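Local coordinates for uncharacterized protein (Pyrococcus furiosus, PDB 4XLZ), which probably removes an acetyl group from N,N'-diacetylchitobiose, as a metal-dependent deacetylase of carbohydrate esterase family 14, at residues E61-C66 / V101-W106; M67-M72 / E83-R88; E92-K97 / A214-F219. All coordinates share one frame; numbering follows the deposited sequence.

Interaction 1: E61-C66 / V101-W106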
loop_
_atom_site.group_PDB
_atom_site.type_symbol
_atom_site.label_atom_id
_atom_site.label_comp_id
_atom_site.label_asym_id
_atom_site.label_seq_id
_atom_site.Cartn_x
_atom_site.Cartn_y
_atom_site.Cartn_z
ATOM N N GLU A 61 21.662 -26.583 -17.538
ATOM C CA GLU A 61 20.257 -26.636 -17.212
ATOM C C GLU A 61 19.713 -25.184 -17.079
ATOM O O GLU A 61 20.257 -24.440 -16.290
ATOM C CB GLU A 61 20.027 -27.354 -15.848
ATOM C CG GLU A 61 18.612 -27.543 -15.523
ATOM C CD GLU A 61 18.339 -28.259 -14.204
ATOM O OE1 GLU A 61 19.354 -28.724 -13.626
ATOM O OE2 GLU A 61 17.166 -28.342 -13.815
ATOM N N VAL A 62 18.875 -24.853 -18.048
ATOM C CA VAL A 62 18.292 -23.460 -18.096
ATOM C C VAL A 62 16.895 -23.596 -17.637
ATOM O O VAL A 62 16.048 -24.365 -18.072
ATOM C CB VAL A 62 18.293 -22.884 -19.547
ATOM C CG1 VAL A 62 17.636 -21.501 -19.464
ATOM C CG2 VAL A 62 19.707 -22.803 -20.129
ATOM N N ILE A 63 16.609 -22.766 -16.557
ATOM C CA ILE A 63 15.260 -22.701 -15.943
ATOM C C ILE A 63 14.702 -21.265 -16.075
ATOM O O ILE A 63 15.481 -20.353 -15.904
ATOM C CB ILE A 63 15.418 -23.043 -14.406
ATOM C CG1 ILE A 63 15.946 -24.527 -14.310
ATOM C CG2 ILE A 63 14.072 -22.858 -13.678
ATOM C CD1 ILE A 63 16.470 -24.766 -12.861
ATOM N N TYR A 64 13.447 -21.167 -16.366
ATOM C CA TYR A 64 12.830 -19.767 -16.465
ATOM C C TYR A 64 12.067 -19.505 -15.152
ATOM O O TYR A 64 11.466 -20.400 -14.538
ATOM C CB TYR A 64 11.764 -19.726 -17.509
ATOM C CG TYR A 64 12.287 -19.725 -18.946
ATOM C CD1 TYR A 64 13.628 -19.780 -19.283
ATOM C CD2 TYR A 64 11.298 -19.659 -19.904
ATOM C CE1 TYR A 64 14.027 -19.732 -20.698
ATOM C CE2 TYR A 64 11.651 -19.601 -21.306
ATOM C CZ TYR A 64 12.972 -19.660 -21.589
ATOM O OH TYR A 64 13.363 -19.659 -22.943
ATOM N N ILE A 65 12.126 -18.204 -14.781
ATOM C CA ILE A 65 11.076 -17.662 -13.883
ATOM C C ILE A 65 10.323 -16.601 -14.692
ATOM O O ILE A 65 11.028 -15.700 -15.212
ATOM C CB ILE A 65 11.650 -16.996 -12.641
ATOM C CG1 ILE A 65 12.381 -18.047 -11.792
ATOM C CG2 ILE A 65 10.473 -16.431 -11.798
ATOM C CD1 ILE A 65 13.206 -17.412 -10.583
ATOM N N CYS A 66 9.039 -16.765 -14.842
ATOM C CA CYS A 66 8.228 -15.764 -15.568
ATOM C C CYS A 66 7.459 -15.015 -14.511
ATOM O O CYS A 66 6.649 -15.545 -13.775
ATOM C CB CYS A 66 7.328 -16.495 -16.596
ATOM S SG CYS A 66 6.576 -15.258 -17.707
ATOM N N VAL A 101 14.824 -25.691 -22.944
ATOM C CA VAL A 101 14.482 -25.389 -21.499
ATOM C C VAL A 101 13.399 -26.383 -21.041
ATOM O O VAL A 101 12.351 -26.535 -21.734
ATOM C CB VAL A 101 13.964 -23.889 -21.486
ATOM C CG1 VAL A 101 13.294 -23.512 -20.028
ATOM C CG2 VAL A 101 15.050 -22.990 -21.848
ATOM N N ARG A 102 13.578 -26.917 -19.826
ATOM C CA ARG A 102 12.619 -27.923 -19.412
ATOM C C ARG A 102 11.859 -27.560 -18.146
ATOM O O ARG A 102 11.109 -28.382 -17.636
ATOM C CB ARG A 102 13.375 -29.245 -19.017
ATOM C CG ARG A 102 14.053 -29.929 -20.256
ATOM C CD ARG A 102 15.106 -30.976 -19.815
ATOM N NE ARG A 102 16.145 -31.011 -20.864
ATOM C CZ ARG A 102 16.013 -31.608 -22.062
ATOM N NH1 ARG A 102 14.913 -32.283 -22.383
ATOM N NH2 ARG A 102 16.996 -31.546 -22.951
ATOM N N LYS A 103 12.076 -26.364 -17.599
ATOM C CA LYS A 103 11.364 -26.050 -16.332
ATOM C C LYS A 103 11.078 -24.522 -16.318
ATOM O O LYS A 103 11.992 -23.739 -16.572
ATOM C CB LYS A 103 12.199 -26.389 -15.142
ATOM C CG LYS A 103 11.439 -26.206 -13.814
ATOM C CD LYS A 103 12.353 -26.506 -12.590
ATOM C CE LYS A 103 12.626 -27.967 -12.274
ATOM N NZ LYS A 103 13.180 -28.116 -10.768
ATOM N N ILE A 104 9.829 -24.235 -16.030
ATOM C CA ILE A 104 9.410 -22.775 -15.959
ATOM C C ILE A 104 8.662 -22.653 -14.618
ATOM O O ILE A 104 7.703 -23.426 -14.327
ATOM C CB ILE A 104 8.441 -22.443 -17.078
ATOM C CG1 ILE A 104 9.142 -22.632 -18.493
ATOM C CG2 ILE A 104 8.036 -20.963 -16.909
ATOM C CD1 ILE A 104 8.074 -22.634 -19.631
ATOM N N TYR A 105 9.093 -21.671 -13.786
ATOM C CA TYR A 105 8.261 -21.255 -12.630
ATOM C C TYR A 105 7.411 -20.046 -13.006
ATOM O O TYR A 105 8.015 -19.070 -13.535
ATOM C CB TYR A 105 9.150 -20.801 -11.470
ATOM C CG TYR A 105 9.933 -21.907 -10.818
ATOM C CD1 TYR A 105 11.196 -22.346 -11.318
ATOM C CD2 TYR A 105 9.459 -22.466 -9.622
ATOM C CE1 TYR A 105 11.903 -23.353 -10.625
ATOM C CE2 TYR A 105 10.162 -23.467 -8.971
ATOM C CZ TYR A 105 11.359 -23.865 -9.457
ATOM O OH TYR A 105 12.099 -24.850 -8.758
ATOM N N TRP A 106 6.163 -20.113 -12.792
ATOM C CA TRP A 106 5.219 -19.038 -13.148
ATOM C C TRP A 106 4.827 -18.330 -11.889
ATOM O O TRP A 106 4.148 -18.906 -11.002
ATOM C CB TRP A 106 3.930 -19.611 -13.767
ATOM C CG TRP A 106 4.195 -20.380 -15.077
ATOM C CD1 TRP A 106 4.358 -21.746 -15.193
ATOM C CD2 TRP A 106 4.319 -19.819 -16.347
ATOM N NE1 TRP A 106 4.475 -22.047 -16.610
ATOM C CE2 TRP A 106 4.497 -20.858 -17.262
ATOM C CE3 TRP A 106 4.253 -18.503 -16.799
ATOM C CZ2 TRP A 106 4.593 -20.625 -18.664
ATOM C CZ3 TRP A 106 4.350 -18.210 -18.203
ATOM C CH2 TRP A 106 4.522 -19.316 -19.081
HETATM O O HOH W 1 16.310 -28.294 -11.224
HETATM O O HOH W 2 15.666 -26.961 -18.095
#
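The carbonyl O of Y64 takes the N-H of Y105 at 2.8 Å and, beside it, the CA-H of I104, so two neighbouring residues of one strand grip it. Two residues further along the strand, C66 N gives an equally short bond to Y105 O and meets it nearly head-on (C=O...N angle 173°). Y64 N binds K103 O at 3.0 Å, completing a parallel ladder between 64-66 and 103-106. These are the first and last strands of the beta-alpha-beta unit that runs through helix 81-99, and strand 103-109 is an outermost strand of the chain's parallel sheet. The Y64 ring leaves the face that also carries I104, C66 and W106. V101 crosses it at about a right angle, with CG1 over one ring face, a CH-pi contact 3.9 Å from the centroid, and CG2 against CE1. I104 CG1 lies alongside, touching CD2. An alanine in place of Y64 would probably leave both V101 methyls without their aromatic partner and open a gap beside I104. C66 SG, anti to its backbone N (chi1 -169°), lies obliquely 3.7 Å from W106 CZ3. On the other face I63 CG2 meets the edge of the Y105 ring at CD1, 3.8 Å away, while Y105 OH and K103 NZ both reach E131. Beyond the ladder, a water joins V62 O to R102 N.

Interaction 2: M67-M72 / E83-R88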
loop_
_atom_site.group_PDB
_atom_site.type_symbol
_atom_site.label_atom_id
_atom_site.label_comp_id
_atom_site.label_asym_id
_atom_site.label_seq_id
_atom_site.Cartn_x
_atom_site.Cartn_y
_atom_site.Cartn_z
HETATM N N MSE A 67 7.657 -13.687 -14.512
HETATM C CA MSE A 67 7.080 -12.890 -13.368
HETATM C C MSE A 67 5.602 -12.673 -13.487
HETATM O O MSE A 67 4.876 -12.664 -12.514
HETATM C CB MSE A 67 7.673 -11.454 -13.408
HETATM C CG MSE A 67 9.223 -11.383 -13.406
HETATM SE SE MSE A 67 9.999 -12.245 -11.804
HETATM C CE MSE A 67 9.379 -11.035 -10.494
ATOM N N THR A 68 5.061 -12.566 -14.727
ATOM C CA THR A 68 3.675 -12.257 -14.960
ATOM C C THR A 68 3.002 -13.227 -15.951
ATOM O O THR A 68 3.673 -14.118 -16.535
ATOM C CB THR A 68 3.392 -10.815 -15.454
ATOM O OG1 THR A 68 3.763 -10.742 -16.862
ATOM C CG2 THR A 68 4.160 -9.751 -14.689
ATOM N N ASP A 69 1.716 -13.100 -16.085
ATOM C CA ASP A 69 0.935 -14.096 -16.858
ATOM C C ASP A 69 0.662 -13.596 -18.285
ATOM O O ASP A 69 0.093 -14.351 -19.066
ATOM C CB ASP A 69 -0.395 -14.315 -16.150
ATOM C CG ASP A 69 -1.195 -13.025 -15.834
ATOM O OD1 ASP A 69 -0.845 -11.961 -16.452
ATOM O OD2 ASP A 69 -2.096 -13.125 -14.940
ATOM N N GLY A 70 1.134 -12.429 -18.637
ATOM C CA GLY A 70 0.844 -11.976 -20.034
ATOM C C GLY A 70 -0.622 -11.639 -20.314
ATOM O O GLY A 70 -1.056 -11.465 -21.524
ATOM N N TYR A 71 -1.496 -11.456 -19.310
ATOM C CA TYR A 71 -2.946 -11.191 -19.398
ATOM C C TYR A 71 -3.328 -10.084 -20.339
ATOM O O TYR A 71 -4.430 -10.075 -20.883
ATOM C CB TYR A 71 -3.400 -10.895 -17.907
ATOM C CG TYR A 71 -4.824 -10.592 -17.660
ATOM C CD1 TYR A 71 -5.640 -11.595 -17.060
ATOM C CD2 TYR A 71 -5.349 -9.322 -17.885
ATOM C CE1 TYR A 71 -6.967 -11.310 -16.699
ATOM C CE2 TYR A 71 -6.658 -9.006 -17.558
ATOM C CZ TYR A 71 -7.449 -10.023 -16.936
ATOM O OH TYR A 71 -8.750 -9.720 -16.617
HETATM N N MSE A 72 -2.482 -9.039 -20.396
HETATM C CA MSE A 72 -2.919 -7.822 -21.075
HETATM C C MSE A 72 -2.531 -7.814 -22.550
HETATM O O MSE A 72 -2.907 -6.852 -23.272
HETATM C CB MSE A 72 -2.260 -6.581 -20.433
HETATM C CG MSE A 72 -2.749 -6.376 -19.026
HETATM SE SE MSE A 72 -4.633 -5.775 -19.039
HETATM C CE MSE A 72 -4.737 -5.749 -17.089
ATOM N N GLU A 83 -8.253 -16.160 -20.770
ATOM C CA GLU A 83 -7.959 -16.998 -21.923
ATOM C C GLU A 83 -6.603 -16.769 -22.554
ATOM O O GLU A 83 -5.846 -17.698 -22.848
ATOM C CB GLU A 83 -9.071 -16.953 -22.971
ATOM C CG GLU A 83 -8.868 -18.062 -24.056
ATOM C CD GLU A 83 -10.110 -18.194 -24.998
ATOM O OE1 GLU A 83 -11.104 -17.434 -24.847
ATOM O OE2 GLU A 83 -9.986 -19.156 -25.876
ATOM N N LEU A 84 -6.201 -15.470 -22.677
ATOM C CA LEU A 84 -4.875 -15.138 -23.185
ATOM C C LEU A 84 -3.801 -15.783 -22.352
ATOM O O LEU A 84 -2.809 -16.300 -22.796
ATOM C CB LEU A 84 -4.736 -13.642 -23.309
ATOM C CG LEU A 84 -3.401 -13.275 -23.798
ATOM C CD1 LEU A 84 -3.124 -13.812 -25.302
ATOM C CD2 LEU A 84 -3.392 -11.709 -23.914
ATOM N N ALA A 85 -3.952 -15.659 -20.993
ATOM C CA ALA A 85 -2.891 -16.198 -20.180
ATOM C C ALA A 85 -2.696 -17.716 -20.337
ATOM O O ALA A 85 -1.575 -18.215 -20.341
ATOM C CB ALA A 85 -3.231 -15.854 -18.652
ATOM N N LEU A 86 -3.879 -18.400 -20.500
ATOM C CA LEU A 86 -3.727 -19.823 -20.696
ATOM C C LEU A 86 -3.059 -20.148 -22.063
ATOM O O LEU A 86 -2.182 -21.036 -22.111
ATOM C CB LEU A 86 -5.164 -20.394 -20.645
ATOM C CG LEU A 86 -5.298 -21.877 -20.891
ATOM C CD1 LEU A 86 -4.568 -22.662 -19.827
ATOM C CD2 LEU A 86 -6.798 -22.225 -20.945
ATOM N N ILE A 87 -3.455 -19.357 -23.079
ATOM C CA ILE A 87 -2.823 -19.547 -24.404
ATOM C C ILE A 87 -1.330 -19.278 -24.334
ATOM O O ILE A 87 -0.448 -20.022 -24.865
ATOM C CB ILE A 87 -3.460 -18.592 -25.416
ATOM C CG1 ILE A 87 -4.894 -19.062 -25.768
ATOM C CG2 ILE A 87 -2.569 -18.387 -26.691
ATOM C CD1 ILE A 87 -5.727 -17.962 -26.429
ATOM N N ARG A 88 -0.919 -18.200 -23.611
ATOM C CA ARG A 88 0.489 -17.902 -23.509
ATOM C C ARG A 88 1.352 -18.851 -22.732
ATOM O O ARG A 88 2.584 -18.988 -23.000
ATOM C CB ARG A 88 0.663 -16.460 -22.955
ATOM C CG ARG A 88 0.050 -15.465 -23.975
ATOM C CD ARG A 88 0.316 -13.954 -23.551
ATOM N NE ARG A 88 1.724 -13.644 -23.715
ATOM C CZ ARG A 88 2.226 -12.361 -23.585
ATOM N NH1 ARG A 88 1.329 -11.424 -23.208
ATOM N NH2 ARG A 88 3.531 -12.119 -23.781
HETATM O O HOH W 3 0.488 -17.024 -18.983
#
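R88 and G70 make the direct polar link of this contact: R88 NH1 donates to G70 O at 2.9 Å. The bond is bent, with an N-H...O angle of 138°, and it approaches in the carbonyl plane on a lone pair, reaching the oxygen from the side. G70 CA meanwhile lies over one face of the guanidinium, 3.3 Å from NH1, so the arginine both bonds to the peptide and covers it. A bend at chi3 (70°) turns NE away from an extended course. NH1 lies close to G70 on the side where a CB would point, and the positive phi of this residue by itself favours glycine.

L84 packs against the same turn with one methyl, CD2, which touches G70 O at 3.4 Å and Y71 O at 3.6 Å. A85 sets its CB against D69 O at 3.7 Å and near D69 CB. A water bridges the backbones here, donating to both D69 O and A85 O.

Behind these contacts, D69 shapes the loop. Its OD1 accepts Y71 N at 3.0 Å from above the carboxylate plane, closing an Asx turn around G70, and takes D111 N as well; M72 N binds the carboxylate of D111. The other terminal nitrogen of the guanidinium, NH2, binds the carbonyl O of P41, which lies in sequence between the cadmium ligands H40 and D43. R88 thus ties the loop after strand 61-68 to the segment that carries two cadmium ligands, consistent with a part in shaping the active site. H82 of a neighbouring subunit packs on D69 and A85. Within the chain, the turn leaves the end of strand 61-68 and lies against the early part of helix 81-99, in the beta-alpha half of the crossover leading to strand 103-109.

Interaction 3: E92-K97 / A214-F219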
loop_
_atom_site.group_PDB
_atom_site.type_symbol
_atom_site.label_atom_id
_atom_site.label_comp_id
_atom_site.label_asym_id
_atom_site.label_seq_id
_atom_site.Cartn_x
_atom_site.Cartn_y
_atom_site.Cartn_z
ATOM N N GLU A 92 4.620 -20.504 -24.380
ATOM C CA GLU A 92 5.943 -20.569 -23.790
ATOM C C GLU A 92 6.514 -21.990 -23.639
ATOM O O GLU A 92 7.705 -22.211 -23.785
ATOM C CB GLU A 92 5.931 -19.854 -22.356
ATOM C CG GLU A 92 7.323 -19.674 -21.802
ATOM C CD GLU A 92 8.120 -18.560 -22.492
ATOM O OE1 GLU A 92 8.287 -17.432 -21.994
ATOM O OE2 GLU A 92 8.748 -18.819 -23.559
ATOM N N GLU A 93 5.605 -22.919 -23.321
ATOM C CA GLU A 93 6.125 -24.310 -23.225
ATOM C C GLU A 93 6.664 -24.742 -24.618
ATOM O O GLU A 93 7.662 -25.450 -24.651
ATOM C CB GLU A 93 4.966 -25.228 -22.805
ATOM C CG GLU A 93 4.707 -24.965 -21.201
ATOM C CD GLU A 93 3.394 -25.601 -20.735
ATOM O OE1 GLU A 93 2.526 -26.029 -21.560
ATOM O OE2 GLU A 93 3.246 -25.694 -19.496
ATOM N N GLU A 94 5.975 -24.362 -25.676
ATOM C CA GLU A 94 6.475 -24.767 -27.054
ATOM C C GLU A 94 7.788 -23.999 -27.367
ATOM O O GLU A 94 8.745 -24.545 -27.876
ATOM C CB GLU A 94 5.401 -24.469 -28.033
ATOM C CG GLU A 94 5.882 -24.602 -29.570
ATOM C CD GLU A 94 4.688 -24.315 -30.612
ATOM O OE1 GLU A 94 3.546 -24.738 -30.277
ATOM O OE2 GLU A 94 4.853 -23.713 -31.738
ATOM N N SER A 95 7.858 -22.682 -27.068
ATOM C CA SER A 95 9.080 -21.961 -27.309
ATOM C C SER A 95 10.233 -22.513 -26.529
ATOM O O SER A 95 11.362 -22.693 -26.969
ATOM C CB SER A 95 8.761 -20.489 -26.849
ATOM O OG SER A 95 9.866 -19.612 -27.040
ATOM N N ALA A 96 10.006 -22.751 -25.226
ATOM C CA ALA A 96 11.011 -23.276 -24.386
ATOM C C ALA A 96 11.525 -24.662 -24.826
ATOM O O ALA A 96 12.755 -24.899 -24.766
ATOM C CB ALA A 96 10.398 -23.411 -22.946
ATOM N N LYS A 97 10.618 -25.497 -25.327
ATOM C CA LYS A 97 11.027 -26.839 -25.874
ATOM C C LYS A 97 12.040 -26.632 -27.035
ATOM O O LYS A 97 13.114 -27.303 -27.063
ATOM C CB LYS A 97 9.792 -27.589 -26.337
ATOM C CG LYS A 97 10.176 -29.023 -26.776
ATOM C CD LYS A 97 8.792 -29.755 -26.952
ATOM C CE LYS A 97 8.727 -30.748 -28.198
ATOM N NZ LYS A 97 9.774 -31.786 -28.149
ATOM N N ALA A 214 6.749 -18.768 -31.954
ATOM C CA ALA A 214 5.935 -19.735 -31.242
ATOM C C ALA A 214 4.894 -19.051 -30.276
ATOM O O ALA A 214 3.823 -19.626 -29.971
ATOM C CB ALA A 214 6.779 -20.664 -30.435
ATOM N N HIS A 215 5.248 -17.764 -29.888
ATOM C CA HIS A 215 4.287 -16.937 -29.152
ATOM C C HIS A 215 3.332 -16.288 -30.122
ATOM O O HIS A 215 3.363 -15.044 -30.390
ATOM C CB HIS A 215 5.111 -15.873 -28.361
ATOM C CG HIS A 215 5.904 -16.540 -27.313
ATOM N ND1 HIS A 215 5.455 -16.680 -25.986
ATOM C CD2 HIS A 215 7.137 -17.074 -27.353
ATOM C CE1 HIS A 215 6.388 -17.307 -25.305
ATOM N NE2 HIS A 215 7.445 -17.574 -26.079
ATOM N N ARG A 216 2.522 -17.152 -30.743
ATOM C CA ARG A 216 1.669 -16.716 -31.858
ATOM C C ARG A 216 0.737 -15.579 -31.516
ATOM O O ARG A 216 0.432 -14.699 -32.311
ATOM C CB ARG A 216 0.837 -17.876 -32.382
ATOM C CG ARG A 216 1.697 -18.978 -32.951
ATOM C CD ARG A 216 0.841 -20.152 -33.378
ATOM N NE ARG A 216 1.627 -21.387 -33.358
ATOM C CZ ARG A 216 1.808 -22.168 -34.438
ATOM N NH1 ARG A 216 2.538 -23.286 -34.355
ATOM N NH2 ARG A 216 1.254 -21.814 -35.611
ATOM N N SER A 217 0.181 -15.586 -30.259
ATOM C CA SER A 217 -0.784 -14.572 -29.889
ATOM C C SER A 217 -0.174 -13.164 -29.872
ATOM O O SER A 217 -0.924 -12.156 -29.983
ATOM C CB SER A 217 -1.281 -14.907 -28.418
ATOM O OG SER A 217 -0.199 -14.794 -27.519
ATOM N N GLN A 218 1.131 -13.133 -29.722
ATOM C CA GLN A 218 1.794 -11.830 -29.694
ATOM C C GLN A 218 2.258 -11.387 -31.091
ATOM O O GLN A 218 2.527 -10.224 -31.297
ATOM C CB GLN A 218 2.985 -11.798 -28.719
ATOM C CG GLN A 218 2.485 -12.241 -27.249
ATOM C CD GLN A 218 1.400 -11.451 -26.771
ATOM O OE1 GLN A 218 1.589 -10.223 -26.668
ATOM N NE2 GLN A 218 0.201 -11.958 -26.654
ATOM N N PHE A 219 2.585 -12.374 -31.854
ATOM C CA PHE A 219 3.362 -12.080 -33.197
ATOM C C PHE A 219 2.497 -12.594 -34.302
ATOM O O PHE A 219 2.819 -13.686 -34.872
ATOM C CB PHE A 219 4.739 -12.740 -33.122
ATOM C CG PHE A 219 5.610 -12.059 -32.072
ATOM C CD1 PHE A 219 5.982 -10.706 -32.284
ATOM C CD2 PHE A 219 5.917 -12.720 -30.895
ATOM C CE1 PHE A 219 6.700 -10.010 -31.301
ATOM C CE2 PHE A 219 6.714 -12.043 -29.893
ATOM C CZ PHE A 219 7.040 -10.689 -30.045
#
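An inverse gamma turn centred on H215, in the loop between helices 205-213 and 221-240, presents the imidazole to helix 81-99. NE2 of H215 gives a weak, bent hydrogen bond to E92 OE2 at 3.1 Å, the oxygen lying near the ring plane at the edge. Carboxylate and ring are turned 80° apart. CE1 of the same ring comes within 3.3 Å of this oxygen. E92 gets there by bending at chi2 (74°), which swings CD out of an extended chain; its other oxygen, OE1, accepts D42 N and lies close to the E38 carboxylate. One turn on, S95 points at the loop, its CB 3.3 Å from H215 NE2, and its OG is held by A211 O.

A214 sets its methyl between S95 and E94, 3.8 Å from E94 OE2. That oxygen also faces R216 NH1 at 3.5 Å, a loose salt bridge at the exposed border of the contact, made edge-on to the guanidinium with the two flat groups 79° apart. Further along the loop, H215 O accepts both Q218 N and F219 N. The loop thus rests on the later turns of helix 81-99, whose E92 also packs on I104 and W106 of strand 103-109, while F219 reaches I46 on helix 43-57.

How the interactions relate
Helix 81-99 runs through the set: interaction 2 uses its early turns and interaction 3 its later ones, while interaction 1 pairs the strands that precede and follow it. Interactions 1 and 2 both use strand 61-68 and belong to one beta-alpha-beta unit, whereas interaction 3 brings in a loop from much later in the chain. All three are mainly buried. Interaction 1 relies on straight backbone bonds and apolar packing, interaction 2 on an arginine and a water at the Asx turn that contains G70, and interaction 3 on polar and charged side chains, with one salt bridge at the exposed border. E92 touches Y64, I104 and W106, and R88 packs on S217 and Q218, linking the contacts.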